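Local coordinates for monosaccharide ABC transporter substrate-binding protein, CUT2 family (Bradyrhizobium sp., PDB 4YHS) that probably binds a monosaccharide or a related small solute in the periplasm and delivers it to a CUT2-family ABC importer, at residues A[30-35]-A[44-49]; A[36-41]-A[319-324]; A[119-124]-A[305-310]; A[145-150]-A[158-163]; A[296-301]-A[326-331]. All blocks are in the same frame, centred on the assembly; numbering follows the deposited sequence.

From the N terminus, contact 1 closes a short local loop, pairing 30-35 with 44-49 in a hairpin. Contact 2 opens inside that hairpin's connection, at 36-41, and closes only at 319-324, so it crosses contact 1 and ties the loop to strand 322-331. Within its long span lies contact 3, in which strand 119-122 meets helix 299-314. Contact 4 falls wholly within the span of contact 3 and pairs neighbouring parallel strands of the same sheet. Contact 5 opens at 296-301, before contact 3 has closed, and ends at 326-331, crossing contacts 2 and 3. Together they bind the hairpin, sheet and helix of one lobe to the passages leading toward the other.

Contact 1. Residues A[30-35]-A[44-49]; sequences DAAKID and SSDVKY
Ala31 and Val47 face each other as an antiparallel hydrogen-bonded pair: Ala31 N reaches Val47 O at 2.8 Å, while Val47 N returns to Ala31 O. Lys33 and Ser45 repeat the exchange two residues on. The close packing is on the face that bears these four residues. Lys33 CG lies between its backbone N and carbonyl carbon (chi1 61°), which sends the chain across the Val47 side chain at about a right angle, Lys33 CE 3.6 Å from Val47 CG1. A bend at the last torsion then brings Lys33 NZ to Asp35 OD2 at 2.7 Å, and a water links that same carboxylate oxygen to Ser45 OG. Ala31 CB, buried, touches Tyr49 CB at 4.1 Å; the Tyr49 hydroxyl goes on to Asp308.

The other face is the solvent side, where Asp30, Ser44, Asp46 and Lys48 are all exposed. Ile34 CD1 touches Ser44 CB at 3.8 Å, and Asp46 turns to Lys326. At the exposed end Lys48 lies alongside Asp30, its NZ meeting Asp30 OD1 on the syn side at 2.8 Å, 27° out of the carboxylate plane. Two short strands joined by one loop in antiparallel register form a beta hairpin, whose first strand also pairs, antiparallel, with strand 322-331.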
# COMPACT_ATOMS: atom_id res chain seq x y z
N ASP A 30 -6.20 1.11 -13.75
CA ASP A 30 -4.98 1.84 -14.04
C ASP A 30 -3.87 1.28 -13.20
O ASP A 30 -3.99 1.21 -11.97
CB ASP A 30 -5.15 3.33 -13.76
CG ASP A 30 -6.01 4.04 -14.80
OD1 ASP A 30 -6.20 3.50 -15.92
OD2 ASP A 30 -6.46 5.16 -14.51
N ALA A 31 -2.80 0.87 -13.87
CA ALA A 31 -1.64 0.26 -13.24
C ALA A 31 -0.34 0.81 -13.84
O ALA A 31 -0.36 1.58 -14.81
CB ALA A 31 -1.71 -1.28 -13.39
N ALA A 32 0.79 0.41 -13.24
CA ALA A 32 2.12 0.76 -13.70
C ALA A 32 2.98 -0.47 -13.61
O ALA A 32 3.10 -1.06 -12.53
CB ALA A 32 2.72 1.89 -12.85
N LYS A 33 3.57 -0.88 -14.74
CA LYS A 33 4.41 -2.06 -14.73
C LYS A 33 5.85 -1.65 -14.86
O LYS A 33 6.16 -0.57 -15.38
CB LYS A 33 4.05 -3.01 -15.85
CG LYS A 33 4.20 -2.45 -17.24
CD LYS A 33 3.75 -3.52 -18.25
CE LYS A 33 3.91 -3.04 -19.68
NZ LYS A 33 5.31 -3.16 -20.14
N ILE A 34 6.71 -2.56 -14.42
CA ILE A 34 8.13 -2.33 -14.39
C ILE A 34 8.83 -3.26 -15.38
O ILE A 34 8.59 -4.46 -15.38
CB ILE A 34 8.69 -2.55 -12.98
CG1 ILE A 34 7.99 -1.63 -11.98
CG2 ILE A 34 10.21 -2.33 -12.98
CD1 ILE A 34 8.25 -0.14 -12.22
N ASP A 35 9.68 -2.66 -16.22
CA ASP A 35 10.51 -3.36 -17.20
C ASP A 35 11.96 -2.81 -17.22
O ASP A 35 12.19 -1.60 -17.31
CB ASP A 35 9.93 -3.22 -18.61
CG ASP A 35 8.59 -3.88 -18.76
OD1 ASP A 35 8.55 -5.11 -18.97
OD2 ASP A 35 7.57 -3.16 -18.67
N SER A 44 9.22 2.49 -15.37
CA SER A 44 7.79 2.31 -15.15
C SER A 44 7.02 2.72 -16.41
O SER A 44 7.38 3.70 -17.04
CB SER A 44 7.34 3.14 -13.94
OG SER A 44 5.96 2.99 -13.66
N SER A 45 5.96 2.00 -16.78
CA SER A 45 5.06 2.53 -17.82
C SER A 45 3.61 2.31 -17.38
O SER A 45 3.30 1.35 -16.69
CB SER A 45 5.32 1.87 -19.17
OG SER A 45 5.17 0.49 -19.07
N ASP A 46 2.74 3.23 -17.78
CA ASP A 46 1.32 3.12 -17.42
C ASP A 46 0.62 2.12 -18.33
O ASP A 46 0.76 2.18 -19.55
CB ASP A 46 0.65 4.49 -17.51
CG ASP A 46 1.19 5.46 -16.51
OD1 ASP A 46 1.88 5.02 -15.57
OD2 ASP A 46 0.93 6.67 -16.67
N VAL A 47 -0.16 1.22 -17.71
CA VAL A 47 -0.98 0.24 -18.42
C VAL A 47 -2.32 -0.01 -17.71
O VAL A 47 -2.42 0.11 -16.50
CB VAL A 47 -0.24 -1.10 -18.52
CG1 VAL A 47 0.91 -1.00 -19.50
CG2 VAL A 47 0.25 -1.57 -17.13
N LYS A 48 -3.35 -0.37 -18.49
CA LYS A 48 -4.59 -0.92 -17.91
C LYS A 48 -4.37 -2.38 -17.56
O LYS A 48 -3.90 -3.17 -18.41
CB LYS A 48 -5.75 -0.80 -18.91
CG LYS A 48 -6.05 0.60 -19.32
CD LYS A 48 -6.79 1.33 -18.22
CE LYS A 48 -7.39 2.63 -18.73
NZ LYS A 48 -8.29 3.23 -17.70
N TYR A 49 -4.72 -2.75 -16.33
CA TYR A 49 -4.61 -4.13 -15.92
C TYR A 49 -5.93 -4.82 -16.20
O TYR A 49 -6.98 -4.37 -15.74
CB TYR A 49 -4.26 -4.29 -14.43
CG TYR A 49 -3.92 -5.73 -14.14
CD1 TYR A 49 -4.91 -6.66 -13.85
CD2 TYR A 49 -2.63 -6.17 -14.22
CE1 TYR A 49 -4.60 -7.99 -13.65
CE2 TYR A 49 -2.30 -7.50 -14.01
CZ TYR A 49 -3.28 -8.40 -13.72
OH TYR A 49 -2.95 -9.74 -13.53
O HOH W 1 7.63 -0.50 -18.29

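Contact 2. Residues A[36-41]-A[319-324]; sequences PPFAAD and YVKHVG
Phe38 and His322 supply the polar link: Phe38 N donates to His322 ND1 at 2.9 Å, with an angle of 151° at the hydrogen. The donor lies almost in the imidazole plane, so ND1 acts here as an acceptor at the ring edge. With CG opposite the backbone N (chi1 -177°), the histidine ring is carried out from its strand to the turn.

Aliphatic contacts form a second group. Pro37 CB rests 3.7 Å from Lys321 CG and 3.8 Å from His322 CB, and the extended lysine chain crosses the proline ring at about a right angle. The same chain passes the benzyl group, Lys321 CG lying 3.6 Å from Phe38 CZ.

Among the aromatic terms, the Phe38 and His322 rings meet obliquely, their centroids 5.9 Å apart, while Lys159 makes a cation-pi contact with Phe38. With an alanine here, the Lys321 chain would probably keep only Pro37 against it from the turn, and the Lys159 ammonium would lose its aromatic partner. Ala39 N bonds back to Pro36 O at 3.2 Å, and the positive phi of Phe38 suits the third position of the turn: this is a type II beta turn, docked from the hairpin loop onto the start of strand 322-331.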
# COMPACT_ATOMS: atom_id res chain seq x y z
N PRO A 36 12.96 -3.70 -17.17
CA PRO A 36 12.76 -5.14 -17.06
C PRO A 36 12.19 -5.53 -15.71
O PRO A 36 12.49 -4.88 -14.70
CB PRO A 36 14.17 -5.72 -17.28
CG PRO A 36 15.11 -4.62 -17.00
CD PRO A 36 14.38 -3.34 -17.24
N PRO A 37 11.33 -6.55 -15.69
CA PRO A 37 10.74 -6.91 -14.41
C PRO A 37 11.78 -7.28 -13.35
O PRO A 37 12.77 -7.93 -13.66
CB PRO A 37 9.83 -8.11 -14.75
CG PRO A 37 10.10 -8.47 -16.16
CD PRO A 37 10.75 -7.30 -16.81
N PHE A 38 11.53 -6.82 -12.13
CA PHE A 38 12.33 -7.12 -10.94
C PHE A 38 13.63 -6.29 -10.88
O PHE A 38 14.38 -6.37 -9.90
CB PHE A 38 12.71 -8.61 -10.85
CG PHE A 38 11.54 -9.55 -10.85
CD1 PHE A 38 10.24 -9.09 -10.81
CD2 PHE A 38 11.77 -10.91 -10.90
CE1 PHE A 38 9.19 -9.98 -10.82
CE2 PHE A 38 10.72 -11.79 -10.89
CZ PHE A 38 9.42 -11.31 -10.85
N ALA A 39 13.93 -5.53 -11.93
CA ALA A 39 15.13 -4.70 -11.95
C ALA A 39 14.97 -3.51 -11.01
O ALA A 39 13.95 -2.83 -11.04
CB ALA A 39 15.44 -4.24 -13.36
N ALA A 40 15.97 -3.26 -10.16
CA ALA A 40 15.89 -2.17 -9.17
C ALA A 40 15.85 -0.80 -9.84
O ALA A 40 15.40 0.19 -9.25
CB ALA A 40 17.06 -2.24 -8.21
N ASP A 41 16.33 -0.75 -11.08
CA ASP A 41 16.31 0.45 -11.90
C ASP A 41 15.45 0.29 -13.15
O ASP A 41 15.68 0.95 -14.17
CB ASP A 41 17.74 0.80 -12.32
CG ASP A 41 18.31 -0.21 -13.29
OD1 ASP A 41 18.07 -1.43 -13.08
OD2 ASP A 41 18.96 0.20 -14.27
N TYR A 319 1.09 -12.89 -18.79
CA TYR A 319 0.84 -12.15 -17.56
C TYR A 319 1.85 -11.05 -17.44
O TYR A 319 2.90 -11.06 -18.11
CB TYR A 319 0.89 -13.05 -16.34
CG TYR A 319 2.25 -13.71 -16.12
CD1 TYR A 319 2.65 -14.78 -16.91
CD2 TYR A 319 3.12 -13.28 -15.12
CE1 TYR A 319 3.88 -15.39 -16.73
CE2 TYR A 319 4.36 -13.90 -14.93
CZ TYR A 319 4.72 -14.95 -15.74
OH TYR A 319 5.94 -15.58 -15.58
N VAL A 320 1.50 -10.08 -16.61
CA VAL A 320 2.36 -8.95 -16.36
C VAL A 320 3.21 -9.32 -15.15
O VAL A 320 2.67 -9.65 -14.11
CB VAL A 320 1.55 -7.65 -16.11
CG1 VAL A 320 2.49 -6.53 -15.80
CG2 VAL A 320 0.67 -7.34 -17.33
N LYS A 321 4.54 -9.30 -15.29
CA LYS A 321 5.39 -9.90 -14.26
C LYS A 321 5.63 -9.02 -13.03
O LYS A 321 5.76 -9.53 -11.91
CB LYS A 321 6.74 -10.29 -14.87
CG LYS A 321 7.67 -11.04 -13.95
CD LYS A 321 8.73 -11.79 -14.79
CE LYS A 321 9.80 -12.39 -13.89
NZ LYS A 321 10.68 -13.38 -14.59
N HIS A 322 5.71 -7.71 -13.25
CA HIS A 322 6.01 -6.81 -12.17
C HIS A 322 5.11 -5.56 -12.31
O HIS A 322 5.30 -4.72 -13.20
CB HIS A 322 7.51 -6.50 -12.19
CG HIS A 322 7.99 -5.63 -11.08
ND1 HIS A 322 9.33 -5.40 -10.86
CD2 HIS A 322 7.33 -4.88 -10.16
CE1 HIS A 322 9.48 -4.57 -9.85
NE2 HIS A 322 8.28 -4.23 -9.41
N VAL A 323 4.10 -5.47 -11.46
CA VAL A 323 3.09 -4.42 -11.61
C VAL A 323 2.47 -4.00 -10.27
O VAL A 323 2.39 -4.77 -9.31
CB VAL A 323 1.97 -4.88 -12.63
CG1 VAL A 323 1.21 -6.12 -12.12
CG2 VAL A 323 1.01 -3.75 -13.02
N GLY A 324 2.07 -2.74 -10.22
CA GLY A 324 1.28 -2.20 -9.13
C GLY A 324 0.14 -1.34 -9.63
O GLY A 324 0.20 -0.81 -10.75

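Contact 3. Residues A[119-124]-A[305-310]; sequences AVIIGA and IAVDQA
Ile121 carries most of this contact, both of its branches reaching the helix around Ala306, Val307 and Ala310. Its CG1 stands opposite the carbonyl carbon and CG2 opposite the backbone N (chi1 -64°), and the chain then continues extended through chi2 of 168°. The two branches are thereby spread: the short one sets Ile121 CG2 3.8 Å from Ala306 CB, while the long one carries Ile121 CD1 further along the helix surface. There Ile121 CD1 lies 3.7 Å from Ala306 O and 4.2 Å from Ala310 CB. That carbonyl oxygen already accepts Ala310 N within the helix, so the methyl comes up against a satisfied group.

Val307 leaves the helix on a bond that points away from the strand, yet it still contributes. Its CG1 is opposite the backbone N (chi1 170°), which leaves CG2 beside that nitrogen, and Val307 CG2 approaches Ile121 CD1 at 4.0 Å. The valine also packs against helix 71-87. Two residues earlier on the strand, Ala119 CB meets Ala310 CB at 4.1 Å, methyl to methyl.

The short strand and helix segments run nearly antiparallel, with axes 9.3 Å apart, as expected for a helix laid over the sheet of an alpha/beta lobe. Gln309 directs its amide to the carbonyls of Lys159 and Val320, tying the helix to strand 158-160 and to the loop before strand 322-331. Between strand 119-122 and the helix itself the contact is apolar, side-chain methyls meeting one another and a carbonyl oxygen already bonded within the helix, which implies that shape and burial, with small alanines allowing close approach, hold this pair together.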
# COMPACT_ATOMS: atom_id res chain seq x y z
N ALA A 119 -0.13 -22.96 -6.29
CA ALA A 119 0.69 -21.74 -6.25
C ALA A 119 0.67 -21.17 -4.83
O ALA A 119 -0.25 -21.44 -4.07
CB ALA A 119 0.18 -20.69 -7.25
N VAL A 120 1.70 -20.39 -4.52
CA VAL A 120 1.82 -19.71 -3.24
C VAL A 120 1.92 -18.19 -3.44
O VAL A 120 2.79 -17.71 -4.16
CB VAL A 120 3.05 -20.23 -2.44
CG1 VAL A 120 3.16 -19.49 -1.12
CG2 VAL A 120 2.93 -21.74 -2.18
N ILE A 121 1.04 -17.44 -2.79
CA ILE A 121 1.04 -15.98 -2.80
C ILE A 121 1.50 -15.54 -1.42
O ILE A 121 0.93 -15.95 -0.44
CB ILE A 121 -0.37 -15.45 -3.16
CG1 ILE A 121 -0.73 -15.88 -4.59
CG2 ILE A 121 -0.46 -13.94 -3.04
CD1 ILE A 121 -2.21 -15.66 -4.91
N ILE A 122 2.55 -14.72 -1.35
CA ILE A 122 3.19 -14.38 -0.07
C ILE A 122 3.26 -12.88 0.17
O ILE A 122 3.80 -12.14 -0.65
CB ILE A 122 4.63 -14.91 -0.01
CG1 ILE A 122 4.70 -16.41 -0.21
CG2 ILE A 122 5.29 -14.58 1.34
CD1 ILE A 122 6.13 -16.94 -0.24
N GLY A 123 2.76 -12.45 1.33
CA GLY A 123 3.05 -11.14 1.88
C GLY A 123 4.14 -11.33 2.92
O GLY A 123 3.87 -11.73 4.05
N ALA A 124 5.38 -11.06 2.51
CA ALA A 124 6.54 -11.51 3.27
C ALA A 124 6.84 -10.69 4.51
O ALA A 124 6.84 -9.46 4.46
CB ALA A 124 7.75 -11.52 2.37
N ILE A 305 -4.74 -8.72 -8.16
CA ILE A 305 -3.76 -8.93 -9.21
C ILE A 305 -2.89 -10.15 -8.91
O ILE A 305 -2.59 -10.92 -9.82
CB ILE A 305 -2.87 -7.68 -9.41
CG1 ILE A 305 -3.70 -6.62 -10.17
CG2 ILE A 305 -1.59 -8.01 -10.23
CD1 ILE A 305 -3.08 -5.29 -10.25
N ALA A 306 -2.48 -10.34 -7.65
CA ALA A 306 -1.69 -11.51 -7.28
C ALA A 306 -2.41 -12.82 -7.62
O ALA A 306 -1.80 -13.76 -8.11
CB ALA A 306 -1.38 -11.49 -5.79
N VAL A 307 -3.70 -12.87 -7.34
CA VAL A 307 -4.48 -14.05 -7.66
C VAL A 307 -4.55 -14.23 -9.17
O VAL A 307 -4.31 -15.34 -9.67
CB VAL A 307 -5.91 -13.97 -7.07
CG1 VAL A 307 -6.82 -15.10 -7.61
CG2 VAL A 307 -5.85 -14.02 -5.56
N ASP A 308 -4.87 -13.16 -9.90
CA ASP A 308 -4.93 -13.25 -11.36
C ASP A 308 -3.60 -13.70 -11.97
O ASP A 308 -3.56 -14.56 -12.85
CB ASP A 308 -5.33 -11.91 -11.98
CG ASP A 308 -5.56 -12.02 -13.49
OD1 ASP A 308 -6.40 -12.85 -13.89
OD2 ASP A 308 -4.90 -11.31 -14.28
N GLN A 309 -2.51 -13.11 -11.49
CA GLN A 309 -1.19 -13.51 -11.91
C GLN A 309 -0.95 -15.02 -11.70
O GLN A 309 -0.45 -15.73 -12.59
CB GLN A 309 -0.14 -12.70 -11.15
CG GLN A 309 0.14 -11.28 -11.68
CD GLN A 309 0.99 -10.50 -10.72
OE1 GLN A 309 0.92 -10.72 -9.51
NE2 GLN A 309 1.83 -9.63 -11.25
N ALA A 310 -1.27 -15.52 -10.50
CA ALA A 310 -1.05 -16.92 -10.18
C ALA A 310 -1.78 -17.81 -11.17
O ALA A 310 -1.22 -18.76 -11.69
CB ALA A 310 -1.50 -17.24 -8.78

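Contact 4. Residues A[145-150]-A[158-163]; sequences IDLVNG and AKSLVS
Asp146 and Lys159, neighbours on two parallel strands of the alpha/beta sheet, form a salt bridge, with Lys159 NZ 2.7 Å from Asp146 OD2 and nearly in line with its C-O bond. The lysine is extended until its last torsion (chi4 -79°), where the bend drops the ammonium onto the carboxylate. Ile151 completes the site, its N donating to the same OD2 and its O accepting from the ammonium. Replacing the lysine with a methionine would probably leave the buried Asp146 carboxylate without its countercharge and the Ile151 carbonyl without this donor.

Next come the backbone bonds of the parallel register. Asp146 N meets Ala158 O at 2.9 Å, Ser160 N returns to Asp146 O, and Val148 N reaches Ser160 O at 2.8 Å. Beyond the strands, two waters both donate to Val148 O; one accepts from Val162 N and the other donates to Val162 O. From here the chain leads toward helix 164-178, consistent with a passage between lobes.

Packing closes the edges. Ile145 CD1 covers Ala158 CB at 3.9 Å. At the far end Leu161 leans over the turn, where its CD2 lies 3.7 Å from Gly150 CA.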
# COMPACT_ATOMS: atom_id res chain seq x y z
N ILE A 145 4.22 -15.94 -5.85
CA ILE A 145 3.89 -14.53 -6.12
C ILE A 145 4.22 -13.64 -4.92
O ILE A 145 3.80 -13.92 -3.79
CB ILE A 145 2.39 -14.38 -6.41
CG1 ILE A 145 1.91 -15.39 -7.43
CG2 ILE A 145 2.07 -12.98 -6.87
CD1 ILE A 145 2.56 -15.30 -8.73
N ASP A 146 4.95 -12.56 -5.18
CA ASP A 146 5.35 -11.57 -4.20
C ASP A 146 4.26 -10.48 -4.08
O ASP A 146 4.10 -9.65 -4.98
CB ASP A 146 6.71 -10.99 -4.65
CG ASP A 146 7.26 -9.93 -3.74
OD1 ASP A 146 6.66 -9.59 -2.68
OD2 ASP A 146 8.36 -9.45 -4.12
N LEU A 147 3.56 -10.47 -2.95
CA LEU A 147 2.39 -9.59 -2.74
C LEU A 147 2.70 -8.52 -1.70
O LEU A 147 3.11 -8.82 -0.57
CB LEU A 147 1.17 -10.42 -2.30
CG LEU A 147 -0.10 -9.67 -1.83
CD1 LEU A 147 -0.73 -8.82 -2.91
CD2 LEU A 147 -1.14 -10.65 -1.29
N VAL A 148 2.59 -7.27 -2.15
CA VAL A 148 2.66 -6.05 -1.34
C VAL A 148 4.05 -5.67 -0.83
O VAL A 148 4.49 -4.52 -1.06
CB VAL A 148 1.72 -6.11 -0.12
CG1 VAL A 148 1.89 -4.83 0.72
CG2 VAL A 148 0.23 -6.17 -0.56
N ASN A 149 4.74 -6.57 -0.14
CA ASN A 149 5.91 -6.17 0.66
C ASN A 149 7.26 -6.19 -0.05
O ASN A 149 8.10 -5.33 0.23
CB ASN A 149 6.04 -7.05 1.90
CG ASN A 149 5.05 -6.68 2.95
OD1 ASN A 149 4.43 -5.62 2.90
ND2 ASN A 149 4.91 -7.55 3.96
N GLY A 150 7.48 -7.14 -0.94
CA GLY A 150 8.72 -7.20 -1.70
C GLY A 150 9.65 -8.25 -1.13
O GLY A 150 10.01 -8.23 0.04
N ALA A 158 6.27 -13.47 -10.02
CA ALA A 158 5.60 -12.19 -10.30
C ALA A 158 5.52 -11.36 -9.04
O ALA A 158 5.49 -11.93 -7.95
CB ALA A 158 4.19 -12.40 -10.83
N LYS A 159 5.47 -10.04 -9.22
CA LYS A 159 5.24 -9.10 -8.13
C LYS A 159 3.95 -8.33 -8.34
O LYS A 159 3.62 -7.91 -9.46
CB LYS A 159 6.41 -8.12 -8.00
CG LYS A 159 7.75 -8.77 -7.66
CD LYS A 159 8.90 -7.78 -7.67
CE LYS A 159 10.21 -8.48 -7.31
NZ LYS A 159 10.30 -8.70 -5.85
N SER A 160 3.21 -8.16 -7.25
CA SER A 160 2.03 -7.29 -7.18
C SER A 160 2.24 -6.36 -5.99
O SER A 160 1.96 -6.73 -4.83
CB SER A 160 0.77 -8.11 -7.01
OG SER A 160 -0.37 -7.27 -7.02
N LEU A 161 2.73 -5.17 -6.26
CA LEU A 161 3.10 -4.27 -5.20
C LEU A 161 3.38 -2.86 -5.72
O LEU A 161 3.43 -2.62 -6.94
CB LEU A 161 4.33 -4.81 -4.46
CG LEU A 161 5.44 -5.41 -5.32
CD1 LEU A 161 6.21 -4.35 -6.06
CD2 LEU A 161 6.39 -6.22 -4.42
N VAL A 162 3.54 -1.93 -4.79
CA VAL A 162 3.90 -0.55 -5.14
C VAL A 162 5.14 -0.12 -4.37
O VAL A 162 5.63 -0.87 -3.51
CB VAL A 162 2.75 0.44 -4.85
CG1 VAL A 162 1.46 -0.07 -5.48
CG2 VAL A 162 2.56 0.67 -3.34
N SER A 163 5.66 1.07 -4.72
CA SER A 163 6.80 1.69 -4.02
C SER A 163 6.38 2.83 -3.11
O SER A 163 5.58 3.68 -3.54
CB SER A 163 7.82 2.23 -5.04
OG SER A 163 8.86 2.95 -4.39
O HOH W 2 2.78 -2.50 -2.04
O HOH W 3 6.57 -3.07 -1.97

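Contact 5. Residues A[296-301]-A[326-331]; sequences ADSMVI and KIFVVD
A single water bridges the two segments that Ala296 and Phe328 join: it donates to Ala296 O at 2.9 Å and to Lys326 O at 2.9 Å, and accepts from Ser298 OG at 2.8 Å. Three groups thus fix its place, and the Ser298 hydroxyl is further engaged by Tyr29 OH. Directly between the backbones, Ala296 N donates to Phe328 O at 2.9 Å, an almost straight bond (163° at the hydrogen) that makes the two residues an antiparallel hydrogen-bonded pair.

Here the chain leaves strand 293-296 and, after Ser298 at the N-cap position, enters helix 299-314, while 322-331 runs past it. Such adjacent connections are consistent with the hinge between the two lobes of a type I periplasmic binding protein. Asp297 OD2 is hydrogen-bonded to Tyr72 OH, and the nearest atoms of the Asp297 side chain and a bound bis-tris molecule, which may mark the solute pocket, are about 5 Å apart.

Packing surrounds the pair. Phe328 CG lies between its own backbone N and carbonyl carbon (chi1 58°), which turns the ring toward 296-298, Phe328 CE1 coming within 3.9 Å of Ser298 OG at an oblique angle. Ala296 CB meets Val330 CG2 at 4.1 Å, further along the strand. On the flank toward helix 164-178, Ile327 CG2 lies 3.8 Å from Ala296 O.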
# COMPACT_ATOMS: atom_id res chain seq x y z
N ALA A 296 -3.72 6.64 -2.45
CA ALA A 296 -4.18 5.28 -2.24
C ALA A 296 -3.35 4.35 -3.11
O ALA A 296 -3.14 4.65 -4.28
CB ALA A 296 -5.64 5.15 -2.57
N ASP A 297 -2.91 3.24 -2.54
CA ASP A 297 -2.16 2.22 -3.32
C ASP A 297 -3.06 1.09 -3.78
O ASP A 297 -2.59 0.13 -4.40
CB ASP A 297 -0.97 1.65 -2.53
CG ASP A 297 -1.37 0.71 -1.40
OD1 ASP A 297 -2.52 0.72 -0.96
OD2 ASP A 297 -0.48 -0.01 -0.92
N SER A 298 -4.35 1.27 -3.56
CA SER A 298 -5.33 0.26 -3.99
C SER A 298 -4.88 -1.14 -3.53
O SER A 298 -4.72 -2.07 -4.35
CB SER A 298 -5.51 0.28 -5.52
OG SER A 298 -6.08 1.48 -5.98
N MSE A 299 -4.64 -1.30 -2.23
CA MSE A 299 -4.11 -2.58 -1.73
C MSE A 299 -5.05 -3.75 -1.96
O MSE A 299 -4.61 -4.89 -2.10
CB MSE A 299 -3.75 -2.48 -0.24
CG MSE A 299 -4.81 -2.81 0.80
SE MSE A 299 -6.24 -1.48 0.88
CE MSE A 299 -5.39 -0.02 1.92
N VAL A 300 -6.34 -3.48 -2.03
CA VAL A 300 -7.29 -4.53 -2.40
C VAL A 300 -6.96 -5.12 -3.79
O VAL A 300 -6.90 -6.35 -3.98
CB VAL A 300 -8.74 -4.00 -2.43
CG1 VAL A 300 -9.68 -5.07 -2.88
CG2 VAL A 300 -9.19 -3.47 -1.08
N ILE A 301 -6.73 -4.22 -4.74
CA ILE A 301 -6.37 -4.56 -6.10
C ILE A 301 -4.99 -5.26 -6.18
O ILE A 301 -4.80 -6.13 -7.03
CB ILE A 301 -6.38 -3.30 -7.02
CG1 ILE A 301 -7.74 -2.55 -6.95
CG2 ILE A 301 -6.08 -3.71 -8.45
CD1 ILE A 301 -8.99 -3.41 -7.23
N LYS A 326 -1.77 2.01 -10.21
CA LYS A 326 -1.30 3.38 -10.35
C LYS A 326 -1.75 4.18 -9.16
O LYS A 326 -2.94 4.28 -8.85
CB LYS A 326 -1.83 4.00 -11.65
CG LYS A 326 -1.40 5.42 -11.89
CD LYS A 326 -0.02 5.45 -12.48
CE LYS A 326 0.48 6.88 -12.75
NZ LYS A 326 1.93 6.85 -13.10
N ILE A 327 -0.80 4.79 -8.49
CA ILE A 327 -1.11 5.52 -7.28
C ILE A 327 -1.72 6.87 -7.65
O ILE A 327 -1.26 7.53 -8.58
CB ILE A 327 0.14 5.70 -6.42
CG1 ILE A 327 0.58 4.36 -5.87
CG2 ILE A 327 -0.12 6.71 -5.28
CD1 ILE A 327 2.05 4.33 -5.46
N PHE A 328 -2.78 7.26 -6.92
CA PHE A 328 -3.48 8.52 -7.14
C PHE A 328 -3.86 9.10 -5.80
O PHE A 328 -4.02 8.37 -4.81
CB PHE A 328 -4.74 8.34 -8.02
CG PHE A 328 -5.75 7.37 -7.46
CD1 PHE A 328 -5.66 6.01 -7.76
CD2 PHE A 328 -6.82 7.81 -6.70
CE1 PHE A 328 -6.60 5.10 -7.27
CE2 PHE A 328 -7.76 6.90 -6.20
CZ PHE A 328 -7.65 5.55 -6.49
N VAL A 329 -4.01 10.42 -5.78
CA VAL A 329 -4.27 11.11 -4.53
C VAL A 329 -5.79 11.25 -4.38
O VAL A 329 -6.45 11.74 -5.29
CB VAL A 329 -3.58 12.48 -4.48
CG1 VAL A 329 -4.01 13.26 -3.27
CG2 VAL A 329 -2.05 12.30 -4.50
N VAL A 330 -6.29 10.84 -3.23
CA VAL A 330 -7.68 10.99 -2.88
C VAL A 330 -7.94 12.26 -2.06
O VAL A 330 -7.26 12.49 -1.03
CB VAL A 330 -8.15 9.76 -2.10
CG1 VAL A 330 -9.59 9.91 -1.65
CG2 VAL A 330 -7.98 8.52 -2.97
N ASP A 331 -8.96 13.03 -2.46
CA ASP A 331 -9.35 14.24 -1.74
C ASP A 331 -10.85 14.44 -1.86
O ASP A 331 -11.54 13.56 -2.36
CB ASP A 331 -8.60 15.48 -2.26
CG ASP A 331 -8.89 15.82 -3.71
OD1 ASP A 331 -9.85 15.30 -4.33
OD2 ASP A 331 -8.12 16.67 -4.22
O HOH W 4 -3.74 2.90 -6.45